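PDB 3U4J: NAD-dependent aldehyde dehydrogenase from Sinorhizobium meliloti, which probably oxidises aldehydes to carboxylic acids with NAD or NADP as electron acceptor. Local coordinates for residues A[41-45]-A[111-115]; A[332-336]-A[383-387]; A[449-453]-A[468-472]. All coordinates share one frame; numbering follows the deposited sequence.

Interaction 1: A[41-45]-A[111-115]; sequences DRVSP and LEVGK
Arg-42 reaches from strand 39-43 to the C-terminal end of helix 102-113 and takes hold of the backbone carbonyl of Glu-112. Its CB starts toward the helix. CG lies anti to the backbone N (chi1 174°) and comes 4.4 Å from Glu-112 CB. The chain then bends at chi2 (55°), which brings CD within 4.1 Å of Glu-112 O. NE donates to Glu-112 O at 2.9 Å, in the carbonyl plane and on a lone pair. CZ carries NH2 round to the same oxygen. The bond from NH2 to Glu-112 O is 3.0 Å and runs nearly along the C=O axis. The guanidinium thus meets one oxygen side-on with two nitrogens, and that oxygen lies close to its plane. NH2 also bonds Ile-347 O, so the rotation of the group is fixed by two carbonyls.

Pro-45 packs against the same helix end. Its CD is 3.4 Å from Leu-111 O, and its CG rests against Val-113 O and Gly-114 N. Ser-44 adds a CA-H...O contact, with CA 3.5 Å from Leu-111 O. Gly-114 leaves the helix with positive phi (83°). A side chain there would run into Pro-45 CG and into the carbonyl of the residue before.

The CB of Glu-112 leaves the backbone away from 41-45, and its OE1 accepts from Gly-202 N. Ser-44 is hydrogen-bonded through its backbone to Glu-50, a calcium ligand, so the contact borders the metal site.

The last carbonyls of a helix lack the usual amide donors four residues on. Here an arginine and C-H groups approach them instead. The positive guanidinium also sits at the negative end of the helix dipole, which is likely to strengthen the grip.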
loop_
_atom_site.group_PDB
_atom_site.type_symbol
_atom_site.label_atom_id
_atom_site.label_comp_id
_atom_site.label_asym_id
_atom_site.label_seq_id
_atom_site.Cartn_x
_atom_site.Cartn_y
_atom_site.Cartn_z
ATOM N N ASP A 41 32.434 -25.583 23.918
ATOM C CA ASP A 41 33.300 -25.712 22.752
ATOM C C ASP A 41 32.483 -26.238 21.566
ATOM O O ASP A 41 31.521 -26.994 21.748
ATOM C CB ASP A 41 34.415 -26.736 23.022
ATOM C CG ASP A 41 35.465 -26.256 24.040
ATOM O OD1 ASP A 41 35.587 -25.055 24.347
ATOM O OD2 ASP A 41 36.224 -27.122 24.520
ATOM N N ARG A 42 32.906 -25.863 20.365
ATOM C CA ARG A 42 32.388 -26.439 19.128
ATOM C C ARG A 42 33.513 -27.177 18.396
ATOM O O ARG A 42 34.519 -26.578 18.028
ATOM C CB ARG A 42 31.814 -25.342 18.187
ATOM C CG ARG A 42 31.387 -25.866 16.830
ATOM C CD ARG A 42 30.392 -27.011 16.969
ATOM N NE ARG A 42 29.674 -27.267 15.716
ATOM C CZ ARG A 42 28.974 -28.373 15.455
ATOM N NH1 ARG A 42 28.915 -29.354 16.355
ATOM N NH2 ARG A 42 28.355 -28.506 14.277
ATOM N N VAL A 43 33.319 -28.466 18.166
ATOM C CA VAL A 43 34.227 -29.264 17.368
ATOM C C VAL A 43 33.703 -29.204 15.947
ATOM O O VAL A 43 32.492 -29.316 15.729
ATOM C CB VAL A 43 34.290 -30.748 17.880
ATOM C CG1 VAL A 43 34.996 -31.674 16.885
ATOM C CG2 VAL A 43 35.028 -30.824 19.253
ATOM N N SER A 44 34.595 -29.016 14.976
ATOM C CA SER A 44 34.177 -28.960 13.577
ATOM C C SER A 44 33.522 -30.272 13.195
ATOM O O SER A 44 34.093 -31.344 13.442
ATOM C CB SER A 44 35.347 -28.704 12.658
ATOM O OG SER A 44 35.022 -29.087 11.311
ATOM N N PRO A 45 32.316 -30.209 12.606
ATOM C CA PRO A 45 31.685 -31.498 12.287
ATOM C C PRO A 45 32.323 -32.128 11.054
ATOM O O PRO A 45 32.198 -33.331 10.850
ATOM C CB PRO A 45 30.221 -31.114 12.022
ATOM C CG PRO A 45 30.275 -29.696 11.572
ATOM C CD PRO A 45 31.445 -29.064 12.283
ATOM N N LEU A 111 33.437 -23.787 9.208
ATOM C CA LEU A 111 34.025 -24.574 10.285
ATOM C C LEU A 111 33.001 -25.011 11.341
ATOM O O LEU A 111 33.039 -26.142 11.809
ATOM C CB LEU A 111 35.153 -23.776 10.939
ATOM C CG LEU A 111 36.453 -23.634 10.131
ATOM C CD1 LEU A 111 37.433 -22.649 10.848
ATOM C CD2 LEU A 111 37.075 -24.992 9.924
ATOM N N GLU A 112 32.107 -24.100 11.742
ATOM C CA GLU A 112 31.182 -24.387 12.827
ATOM C C GLU A 112 29.982 -25.186 12.349
ATOM O O GLU A 112 29.484 -26.038 13.077
ATOM C CB GLU A 112 30.702 -23.103 13.525
ATOM C CG GLU A 112 31.830 -22.299 14.146
ATOM C CD GLU A 112 31.365 -21.077 14.918
ATOM O OE1 GLU A 112 30.142 -20.810 15.008
ATOM O OE2 GLU A 112 32.247 -20.371 15.453
ATOM N N VAL A 113 29.507 -24.896 11.144
ATOM C CA VAL A 113 28.305 -25.546 10.650
ATOM C C VAL A 113 28.640 -26.824 9.845
ATOM O O VAL A 113 27.820 -27.708 9.786
ATOM C CB VAL A 113 27.419 -24.580 9.773
ATOM C CG1 VAL A 113 26.202 -25.305 9.181
ATOM C CG2 VAL A 113 26.990 -23.350 10.562
ATOM N N GLY A 114 29.822 -26.912 9.239
ATOM C CA GLY A 114 30.110 -27.985 8.270
ATOM C C GLY A 114 29.595 -27.661 6.874
ATOM O O GLY A 114 29.442 -28.537 6.039
ATOM N N LYS A 115 29.336 -26.382 6.638
ATOM C CA LYS A 115 28.805 -25.871 5.388
ATOM C C LYS A 115 29.955 -25.745 4.402
ATOM O O LYS A 115 31.021 -25.230 4.758
ATOM C CB LYS A 115 28.241 -24.472 5.678
ATOM C CG LYS A 115 27.257 -23.881 4.717
ATOM C CD LYS A 115 26.854 -22.475 5.226
ATOM C CE LYS A 115 25.844 -22.543 6.373
ATOM N NZ LYS A 115 24.493 -22.965 5.902
#

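Interaction 2: A[332-336]-A[383-387]; sequences AFGDP and YYAPT
The segments 332-336 and 383-387 run in roughly opposed directions, 144° apart, and their backbones stay well separated, with Gly-334 CA and Tyr-383 CA 6.7 Å apart. Side chains bridge the gap. The Tyr-383 ring lies alongside the backbone of Gly-334, with CE1 3.4 Å from Gly-334 C. Its CG is anti to the carbonyl carbon (chi1 -59°), which lays the ring along Gly-334. Pro-336 CD meets the ring at its edge, 3.3 Å from Tyr-383 OH. That hydroxyl is hydrogen-bonded to Gly-46 O. A leucine in place of Tyr-383 would probably leave Gly-46 O without this partner and open a gap beside Gly-334 and Pro-336.

Phe-333 turns its ring face to Pro-386. Pro-386 CD sits over the ring centre, 4.0 Å from the centroid and 5° off the normal, a CH-pi contact. Phe-7 meets the rings of both Phe-333 and Tyr-383, edge-to-face in the case of Tyr-383. Phe-7 belongs to strand 7-8, which pairs in parallel with 333-334. The arrangement is a small aromatic and proline core. It ties this two-stranded sheet to strand 383-390, which lies beside 407-413 in the catalytic-domain sheet of aldehyde dehydrogenases.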
loop_
_atom_site.group_PDB
_atom_site.type_symbol
_atom_site.label_atom_id
_atom_site.label_comp_id
_atom_site.label_asym_id
_atom_site.label_seq_id
_atom_site.Cartn_x
_atom_site.Cartn_y
_atom_site.Cartn_z
ATOM N N ALA A 332 29.915 -33.535 -5.618
ATOM C CA ALA A 332 31.004 -33.584 -4.633
ATOM C C ALA A 332 30.512 -33.269 -3.222
ATOM O O ALA A 332 29.865 -32.231 -2.979
ATOM C CB ALA A 332 32.180 -32.640 -5.049
ATOM N N PHE A 333 30.792 -34.188 -2.304
ATOM C CA PHE A 333 30.434 -34.010 -0.895
ATOM C C PHE A 333 31.622 -34.363 -0.021
ATOM O O PHE A 333 32.503 -35.137 -0.441
ATOM C CB PHE A 333 29.162 -34.777 -0.509
ATOM C CG PHE A 333 29.353 -36.256 -0.321
ATOM C CD1 PHE A 333 29.230 -36.820 0.951
ATOM C CD2 PHE A 333 29.618 -37.083 -1.408
ATOM C CE1 PHE A 333 29.392 -38.193 1.142
ATOM C CE2 PHE A 333 29.794 -38.451 -1.236
ATOM C CZ PHE A 333 29.673 -39.011 0.043
ATOM N N GLY A 334 31.671 -33.771 1.168
ATOM C CA GLY A 334 32.799 -33.992 2.078
ATOM C C GLY A 334 33.410 -32.707 2.614
ATOM O O GLY A 334 32.698 -31.776 2.977
ATOM N N ASP A 335 34.735 -32.665 2.613
ATOM C CA ASP A 335 35.503 -31.595 3.228
ATOM C C ASP A 335 34.896 -30.194 3.000
ATOM O O ASP A 335 35.003 -29.654 1.896
ATOM C CB ASP A 335 36.933 -31.619 2.683
ATOM C CG ASP A 335 37.877 -30.679 3.456
ATOM O OD1 ASP A 335 37.417 -29.958 4.385
ATOM O OD2 ASP A 335 39.083 -30.660 3.124
ATOM N N PRO A 336 34.282 -29.606 4.047
ATOM C CA PRO A 336 33.699 -28.267 3.873
ATOM C C PRO A 336 34.699 -27.190 3.454
ATOM O O PRO A 336 34.289 -26.176 2.901
ATOM C CB PRO A 336 33.068 -27.957 5.233
ATOM C CG PRO A 336 32.849 -29.327 5.880
ATOM C CD PRO A 336 34.013 -30.158 5.390
ATOM N N TYR A 383 29.645 -37.346 8.032
ATOM C CA TYR A 383 29.134 -37.258 6.671
ATOM C C TYR A 383 28.110 -38.348 6.402
ATOM O O TYR A 383 28.331 -39.520 6.762
ATOM C CB TYR A 383 30.273 -37.372 5.669
ATOM C CG TYR A 383 31.328 -36.291 5.837
ATOM C CD1 TYR A 383 31.122 -35.012 5.329
ATOM C CD2 TYR A 383 32.536 -36.565 6.496
ATOM C CE1 TYR A 383 32.106 -34.012 5.476
ATOM C CE2 TYR A 383 33.515 -35.586 6.659
ATOM C CZ TYR A 383 33.290 -34.304 6.134
ATOM O OH TYR A 383 34.239 -33.333 6.275
ATOM N N TYR A 384 27.013 -37.964 5.748
ATOM C CA TYR A 384 25.973 -38.915 5.383
ATOM C C TYR A 384 25.833 -38.936 3.867
ATOM O O TYR A 384 25.830 -37.890 3.233
ATOM C CB TYR A 384 24.645 -38.596 6.092
ATOM C CG TYR A 384 23.779 -39.833 6.176
ATOM C CD1 TYR A 384 23.881 -40.697 7.270
ATOM C CD2 TYR A 384 22.935 -40.189 5.126
ATOM C CE1 TYR A 384 23.133 -41.898 7.332
ATOM C CE2 TYR A 384 22.173 -41.362 5.180
ATOM C CZ TYR A 384 22.283 -42.206 6.283
ATOM O OH TYR A 384 21.548 -43.352 6.332
ATOM N N ALA A 385 25.757 -40.127 3.275
ATOM C CA ALA A 385 25.719 -40.232 1.823
ATOM C C ALA A 385 24.417 -39.660 1.234
ATOM O O ALA A 385 23.370 -39.788 1.840
ATOM C CB ALA A 385 25.863 -41.685 1.409
ATOM N N PRO A 386 24.489 -39.026 0.050
ATOM C CA PRO A 386 23.263 -38.669 -0.645
ATOM C C PRO A 386 22.368 -39.901 -0.802
ATOM O O PRO A 386 22.830 -40.967 -1.276
ATOM C CB PRO A 386 23.764 -38.202 -2.008
ATOM C CG PRO A 386 25.087 -37.623 -1.718
ATOM C CD PRO A 386 25.681 -38.526 -0.667
ATOM N N THR A 387 21.110 -39.743 -0.413
ATOM C CA THR A 387 20.194 -40.870 -0.283
ATOM C C THR A 387 18.881 -40.626 -1.008
ATOM O O THR A 387 18.277 -39.548 -0.880
ATOM C CB THR A 387 19.939 -41.173 1.219
ATOM O OG1 THR A 387 21.199 -41.445 1.869
ATOM C CG2 THR A 387 18.955 -42.375 1.406
#

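Interaction 3: A[449-453]-A[468-472]; sequences IRAGR and IGGYK
Tyr-471 lays one ring face against the backbone of 449-453. Ala-451 N stands 3.8 Å above the ring plane, over its centre. Arg-450 C lies over the same ring, and Tyr-471 CD2 comes 3.3 Å from Gly-452 N. Further along, Arg-453 and Ile-468 run side by side. Ile-468 CG2 packs over one face of the guanidinium, offset toward its rim and 3.5 Å from Arg-453 NE. The bend at chi3 (72°) in Arg-453 turns its end along the isoleucine. Between these two pairs the backbones close in, with Gly-452 CA 3.2 Å from Gly-469 O in a CA-H...O contact. A side chain on Gly-452 would clash with that oxygen.

Arg-450 is the centre of an inverse gamma turn in the loop leading from helix 439-448 into strand 453-456. At the partly exposed end, one water accepts from both Arg-450 NH1 and Lys-472 NZ, which lie 5.6 Å apart.

The polar ends are positioned from outside. Lys-472 NZ bonds Thr-426 O. Arg-450 NH2 forms a salt bridge with Asp-75 of the second subunit, and Tyr-471 OH bonds Glu-160 of that subunit. Arg-453 pairs in parallel with a strand of this neighbour, and the sheet crosses the interface.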
loop_
_atom_site.group_PDB
_atom_site.type_symbol
_atom_site.label_atom_id
_atom_site.label_comp_id
_atom_site.label_asym_id
_atom_site.label_seq_id
_atom_site.Cartn_x
_atom_site.Cartn_y
_atom_site.Cartn_z
ATOM N N ILE A 449 -1.729 -25.369 -3.377
ATOM C CA ILE A 449 -0.856 -25.990 -2.358
ATOM C C ILE A 449 -0.789 -25.066 -1.134
ATOM O O ILE A 449 -0.558 -23.861 -1.278
ATOM C CB ILE A 449 0.539 -26.319 -2.918
ATOM C CG1 ILE A 449 0.399 -27.446 -3.955
ATOM C CG2 ILE A 449 1.505 -26.730 -1.796
ATOM C CD1 ILE A 449 1.664 -27.697 -4.793
ATOM N N ARG A 450 -1.034 -25.628 0.054
ATOM C CA ARG A 450 -1.076 -24.837 1.292
ATOM C C ARG A 450 0.305 -24.669 1.918
ATOM O O ARG A 450 0.642 -25.320 2.904
ATOM C CB ARG A 450 -2.093 -25.441 2.266
ATOM C CG ARG A 450 -3.503 -25.343 1.708
ATOM C CD ARG A 450 -4.440 -26.256 2.452
ATOM N NE ARG A 450 -5.823 -26.122 1.974
ATOM C CZ ARG A 450 -6.874 -26.645 2.609
ATOM N NH1 ARG A 450 -6.683 -27.329 3.742
ATOM N NH2 ARG A 450 -8.105 -26.474 2.129
ATOM N N ALA A 451 1.115 -23.812 1.304
ATOM C CA ALA A 451 2.478 -23.560 1.760
ATOM C C ALA A 451 2.808 -22.092 1.492
ATOM O O ALA A 451 2.330 -21.528 0.511
ATOM C CB ALA A 451 3.465 -24.452 1.036
ATOM N N GLY A 452 3.588 -21.480 2.380
ATOM C CA GLY A 452 3.875 -20.027 2.315
ATOM C C GLY A 452 4.997 -19.610 1.400
ATOM O O GLY A 452 5.012 -18.472 0.923
ATOM N N ARG A 453 5.946 -20.513 1.149
ATOM C CA ARG A 453 7.120 -20.200 0.337
ATOM C C ARG A 453 7.049 -21.133 -0.864
ATOM O O ARG A 453 7.294 -22.345 -0.730
ATOM C CB ARG A 453 8.426 -20.426 1.129
ATOM C CG ARG A 453 8.537 -19.574 2.401
ATOM C CD ARG A 453 9.785 -19.897 3.217
ATOM N NE ARG A 453 11.035 -19.420 2.575
ATOM C CZ ARG A 453 12.212 -19.349 3.209
ATOM N NH1 ARG A 453 12.279 -19.653 4.502
ATOM N NH2 ARG A 453 13.311 -18.924 2.583
ATOM N N ILE A 468 8.519 -14.394 3.574
ATOM C CA ILE A 468 8.692 -15.820 3.828
ATOM C C ILE A 468 7.926 -16.206 5.098
ATOM O O ILE A 468 7.831 -15.431 6.074
ATOM C CB ILE A 468 10.213 -16.259 3.903
ATOM C CG1 ILE A 468 10.920 -15.692 5.138
ATOM C CG2 ILE A 468 10.988 -15.897 2.571
ATOM C CD1 ILE A 468 12.386 -16.167 5.349
ATOM N N GLY A 469 7.411 -17.430 5.110
ATOM C CA GLY A 469 6.834 -17.961 6.345
ATOM C C GLY A 469 5.978 -19.160 5.968
ATOM O O GLY A 469 5.870 -19.464 4.790
ATOM N N GLY A 470 5.373 -19.822 6.953
ATOM C CA GLY A 470 4.624 -21.059 6.686
ATOM C C GLY A 470 3.125 -21.020 6.928
ATOM O O GLY A 470 2.591 -20.094 7.555
ATOM N N TYR A 471 2.448 -22.023 6.386
ATOM C CA TYR A 471 1.056 -22.298 6.727
ATOM C C TYR A 471 1.116 -23.398 7.761
ATOM O O TYR A 471 2.183 -24.010 7.942
ATOM C CB TYR A 471 0.337 -22.862 5.497
ATOM C CG TYR A 471 -0.103 -21.875 4.405
ATOM C CD1 TYR A 471 -1.362 -22.013 3.802
ATOM C CD2 TYR A 471 0.729 -20.841 3.963
ATOM C CE1 TYR A 471 -1.781 -21.145 2.781
ATOM C CE2 TYR A 471 0.312 -19.953 2.936
ATOM C CZ TYR A 471 -0.942 -20.122 2.373
ATOM O OH TYR A 471 -1.366 -19.275 1.389
ATOM N N LYS A 472 -0.023 -23.671 8.407
ATOM C CA LYS A 472 -0.216 -24.862 9.240
ATOM C C LYS A 472 0.837 -24.909 10.346
ATOM O O LYS A 472 1.108 -23.886 10.950
ATOM C CB LYS A 472 -0.200 -26.129 8.355
ATOM C CG LYS A 472 -1.386 -26.128 7.359
ATOM C CD LYS A 472 -1.710 -27.545 6.926
ATOM C CE LYS A 472 -1.424 -27.737 5.497
ATOM N NZ LYS A 472 -1.583 -29.161 5.097
HETATM O O HOH W 1 -4.106 -29.215 4.157
#

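How the interactions relate
Interactions 1 and 2 are neighbours, with centres 15 Å apart. They touch where Lys-115 O and Gly-114 O pack on Pro-336. Both are buried, and no other subunit reaches their segments. Interaction 1 joins a strand to a helix end by hydrogen bonds from a charged guanidinium to a backbone carbonyl, whereas interaction 2 joins strand regions by aromatic and proline contacts. The centre of interaction 3 lies about 31 Å from that of interaction 1, across the chain's centre, and about 29 Å from that of interaction 2. It joins two loops and has partly exposed arginine and lysine side chains. It mixes face-on packing with polar ends, of which those of Arg-450 and Tyr-471 reach a second subunit.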